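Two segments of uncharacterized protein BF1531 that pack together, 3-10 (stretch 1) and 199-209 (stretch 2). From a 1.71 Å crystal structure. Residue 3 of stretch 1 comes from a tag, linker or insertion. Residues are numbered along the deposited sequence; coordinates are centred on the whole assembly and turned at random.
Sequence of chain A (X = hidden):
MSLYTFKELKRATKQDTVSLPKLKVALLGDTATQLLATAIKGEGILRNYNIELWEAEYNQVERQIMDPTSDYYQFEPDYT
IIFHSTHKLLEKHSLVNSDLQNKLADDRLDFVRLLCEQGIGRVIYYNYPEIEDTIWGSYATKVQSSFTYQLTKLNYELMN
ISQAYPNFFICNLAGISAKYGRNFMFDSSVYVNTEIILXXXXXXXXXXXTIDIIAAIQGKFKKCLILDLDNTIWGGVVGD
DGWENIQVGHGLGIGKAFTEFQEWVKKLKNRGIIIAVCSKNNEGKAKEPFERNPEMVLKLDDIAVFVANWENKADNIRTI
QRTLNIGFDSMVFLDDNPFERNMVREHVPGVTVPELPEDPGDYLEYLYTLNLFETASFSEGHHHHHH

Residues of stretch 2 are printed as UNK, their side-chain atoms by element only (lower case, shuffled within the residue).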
# COMPACT_ATOMS: atom_id res chain seq x y z
N LEU A 3 1.43 10.65 0.68
CA LEU A 3 2.43 10.52 1.73
C LEU A 3 2.73 11.86 2.41
O LEU A 3 2.89 12.88 1.74
CB LEU A 3 3.73 9.92 1.19
CG LEU A 3 3.92 8.39 1.17
CD1 LEU A 3 5.27 8.06 0.56
CD2 LEU A 3 3.81 7.79 2.57
N TYR A 4 2.78 11.84 3.73
CA TYR A 4 3.10 13.03 4.51
C TYR A 4 4.51 12.90 5.07
O TYR A 4 5.14 11.86 4.93
CB TYR A 4 2.10 13.18 5.66
CG TYR A 4 0.66 13.34 5.21
CD1 TYR A 4 0.14 14.59 4.90
CD2 TYR A 4 -0.18 12.24 5.12
CE1 TYR A 4 -1.17 14.74 4.49
CE2 TYR A 4 -1.50 12.38 4.72
CZ TYR A 4 -1.99 13.63 4.40
OH TYR A 4 -3.31 13.79 4.01
N THR A 5 5.00 13.97 5.70
CA THR A 5 6.24 13.89 6.45
C THR A 5 5.89 13.59 7.89
O THR A 5 4.74 13.78 8.31
CB THR A 5 7.03 15.21 6.41
OG1 THR A 5 6.27 16.24 7.05
CG2 THR A 5 7.31 15.62 4.97
N PHE A 6 6.85 13.10 8.67
CA PHE A 6 6.57 12.84 10.07
C PHE A 6 6.14 14.12 10.77
O PHE A 6 5.23 14.10 11.60
CB PHE A 6 7.77 12.22 10.80
CG PHE A 6 7.50 11.96 12.25
CD1 PHE A 6 6.74 10.87 12.64
CD2 PHE A 6 7.98 12.82 13.23
CE1 PHE A 6 6.48 10.63 13.99
CE2 PHE A 6 7.72 12.58 14.57
CZ PHE A 6 6.97 11.48 14.95
N LYS A 7 6.77 15.23 10.42
CA LYS A 7 6.40 16.52 10.99
C LYS A 7 4.90 16.81 10.84
O LYS A 7 4.24 17.26 11.79
CB LYS A 7 7.20 17.65 10.35
CG LYS A 7 6.83 19.02 10.89
CD LYS A 7 7.57 20.13 10.17
CE LYS A 7 7.28 21.49 10.81
NZ LYS A 7 5.83 21.74 10.92
N GLU A 8 4.37 16.57 9.65
CA GLU A 8 2.96 16.80 9.37
C GLU A 8 2.08 15.84 10.17
O GLU A 8 1.03 16.23 10.68
CB GLU A 8 2.68 16.63 7.88
CG GLU A 8 3.35 17.66 7.00
CD GLU A 8 3.16 17.36 5.52
OE1 GLU A 8 3.47 16.23 5.09
OE2 GLU A 8 2.68 18.26 4.79
N LEU A 9 2.51 14.58 10.25
CA LEU A 9 1.76 13.58 11.02
C LEU A 9 1.67 13.97 12.49
O LEU A 9 0.59 13.89 13.10
CB LEU A 9 2.38 12.19 10.85
CG LEU A 9 2.31 11.62 9.44
CD1 LEU A 9 2.90 10.21 9.41
CD2 LEU A 9 0.87 11.60 8.93
N LYS A 10 2.79 14.38 13.06
CA LYS A 10 2.81 14.78 14.47
C LYS A 10 1.94 16.02 14.70
O LYS A 10 1.20 16.09 15.70
CB LYS A 10 4.24 15.03 14.94
CG LYS A 10 4.34 15.45 16.39
CD LYS A 10 5.80 15.48 16.82
CE LYS A 10 5.94 15.80 18.30
NZ LYS A 10 7.37 15.79 18.69
N UNK A 199 13.70 4.37 9.82
CA UNK A 199 14.26 5.70 9.61
C UNK A 199 13.16 6.76 9.59
O UNK A 199 11.98 6.46 9.40
o UNK A 199 14.15 5.63 7.20
c UNK A 199 15.05 5.75 8.30
N UNK A 200 13.55 8.01 9.78
CA UNK A 200 12.61 9.12 9.82
C UNK A 200 11.77 9.18 8.55
O UNK A 200 10.57 9.50 8.60
c UNK A 200 13.36 12.94 10.32
c UNK A 200 12.49 11.71 10.07
c UNK A 200 11.42 11.59 11.14
c UNK A 200 13.35 10.45 10.02
N UNK A 201 12.39 8.88 7.42
CA UNK A 201 11.69 8.98 6.15
C UNK A 201 10.87 7.74 5.84
O UNK A 201 9.95 7.78 5.02
o UNK A 201 14.50 10.82 5.05
o UNK A 201 12.48 11.64 5.37
c UNK A 201 13.26 10.69 5.15
c UNK A 201 12.68 9.29 5.02
N UNK A 202 11.17 6.65 6.53
CA UNK A 202 10.39 5.42 6.39
C UNK A 202 9.11 5.48 7.21
O UNK A 202 8.11 4.85 6.85
c UNK A 202 11.21 4.22 6.79
N UNK A 203 9.14 6.21 8.32
CA UNK A 203 8.01 6.24 9.24
C UNK A 203 6.66 6.59 8.59
O UNK A 203 5.69 5.87 8.78
c UNK A 203 9.67 7.69 12.46
c UNK A 203 8.32 5.57 12.42
c UNK A 203 9.13 6.57 11.59
c UNK A 203 8.29 7.14 10.45
N UNK A 204 6.61 7.68 7.79
CA UNK A 204 5.33 8.04 7.16
C UNK A 204 4.89 7.04 6.09
O UNK A 204 3.70 6.95 5.80
c UNK A 204 6.93 9.83 6.99
c UNK A 204 7.67 8.66 7.52
c UNK A 204 5.63 9.38 6.48
N UNK A 205 5.84 6.32 5.49
CA UNK A 205 5.47 5.28 4.54
C UNK A 205 4.73 4.16 5.26
O UNK A 205 3.68 3.71 4.81
c UNK A 205 8.72 5.37 2.37
c UNK A 205 7.34 5.75 2.92
c UNK A 205 6.29 3.45 3.04
c UNK A 205 6.70 4.68 3.82
N UNK A 206 5.26 3.72 6.39
CA UNK A 206 4.62 2.65 7.15
C UNK A 206 3.27 3.09 7.77
O UNK A 206 2.31 2.33 7.76
c UNK A 206 4.83 1.01 9.05
c UNK A 206 6.82 1.47 7.56
c UNK A 206 5.56 2.06 8.22
c UNK A 206 6.54 0.76 6.25
N UNK A 207 3.19 4.31 8.29
CA UNK A 207 1.92 4.76 8.85
C UNK A 207 0.85 4.83 7.76
O UNK A 207 -0.30 4.45 7.99
o UNK A 207 2.59 7.13 8.78
c UNK A 207 2.05 6.11 9.60
N UNK A 208 1.23 5.30 6.58
CA UNK A 208 0.26 5.44 5.51
C UNK A 208 -0.26 4.06 5.10
O UNK A 208 -1.46 3.86 4.95
o UNK A 208 -0.10 6.39 3.30
c UNK A 208 0.86 6.19 4.32
N UNK A 209 0.65 3.11 4.95
CA UNK A 209 0.28 1.74 4.57
C UNK A 209 -0.51 1.02 5.66
O UNK A 209 -1.27 0.09 5.38
n UNK A 209 1.54 -2.55 0.80
c UNK A 209 1.54 0.93 4.22
c UNK A 209 1.79 -1.25 0.77
n UNK A 209 1.17 -0.43 1.62
c UNK A 209 2.21 1.38 2.91
n UNK A 209 2.66 -0.76 -0.13
c UNK A 209 1.38 1.01 1.69
O HOH W 1 2.24 9.49 4.95
O HOH W 2 9.42 12.13 7.80

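Position 199 carries one carbon and then one oxygen, and it touches nothing on stretch 1. It is Ser-199. Its OG accepts a hydrogen bond from the backbone N of position 202 (3.2 Å).

Position 200 has four carbons, forked at the second. One branch end lies 3.7 Å from Phe-6 CB. This is Leu-200. The atom in contact is CD1, which approaches the Phe-6 ring obliquely.

Position 201 has two carbons, the second carrying two oxygens. It makes no contact with stretch 1. Two carbons, the second carrying two oxygens, are a carboxylate on a short chain. This is Asp-201.

Position 202 has a single carbon, out of reach of stretch 1. It is Ala-202, and it is buried.

Position 203 again has four carbons forked at the second. One end comes within 4.3 Å of Phe-6 CD1. It is Leu-203, and the atom is CD1.

Position 204 has three carbons that close a ring onto the backbone N. Its CB is 3.0 Å from Tyr-4 O, and another ring carbon is 3.7 Å from Phe-6 N. Only proline closes such a ring, so this is Pro-204. That second carbon is CG.

Position 205 has four carbons, forked at the first, with one arm two carbons long. Its CA is 3.6 Å from Leu-3 CD2. It is Ile-205, whose CG1 lies 3.9 Å from Leu-3 CD1. Leu-3 comes from the expression tag.

Position 206 has the same fork and the same long arm. It points away and touches nothing on stretch 1. It is Ile-206.

Position 207 has one carbon and one oxygen. The oxygen is 3.2 Å from Leu-9 CD1. It is Ser-207, and its OG is hydrogen-bonded elsewhere in the structure.

Position 208 also has one carbon and one oxygen. Its CB is 3.8 Å from Leu-3 CD2. It is Ser-208.

Position 209 has three carbons, a nitrogen, then a carbon bearing two more nitrogens. This guanidinium marks Arg-209, which makes no contact here.

The contact is mainly apolar, with no direct hydrogen bond across it. Pro-204 sits at its centre, against the turn from Tyr-4 to Phe-6 and the side chain of Leu-9. Two waters supply the polar links. Water 1 accepts from Tyr-4 N (2.7 Å) and donates to Pro-204 O (3.1 Å). Water 2 accepts from Phe-6 N (2.9 Å) and donates to Leu-200 O (3.0 Å).

Stretch 2 (199-209) SLDALPIISSR
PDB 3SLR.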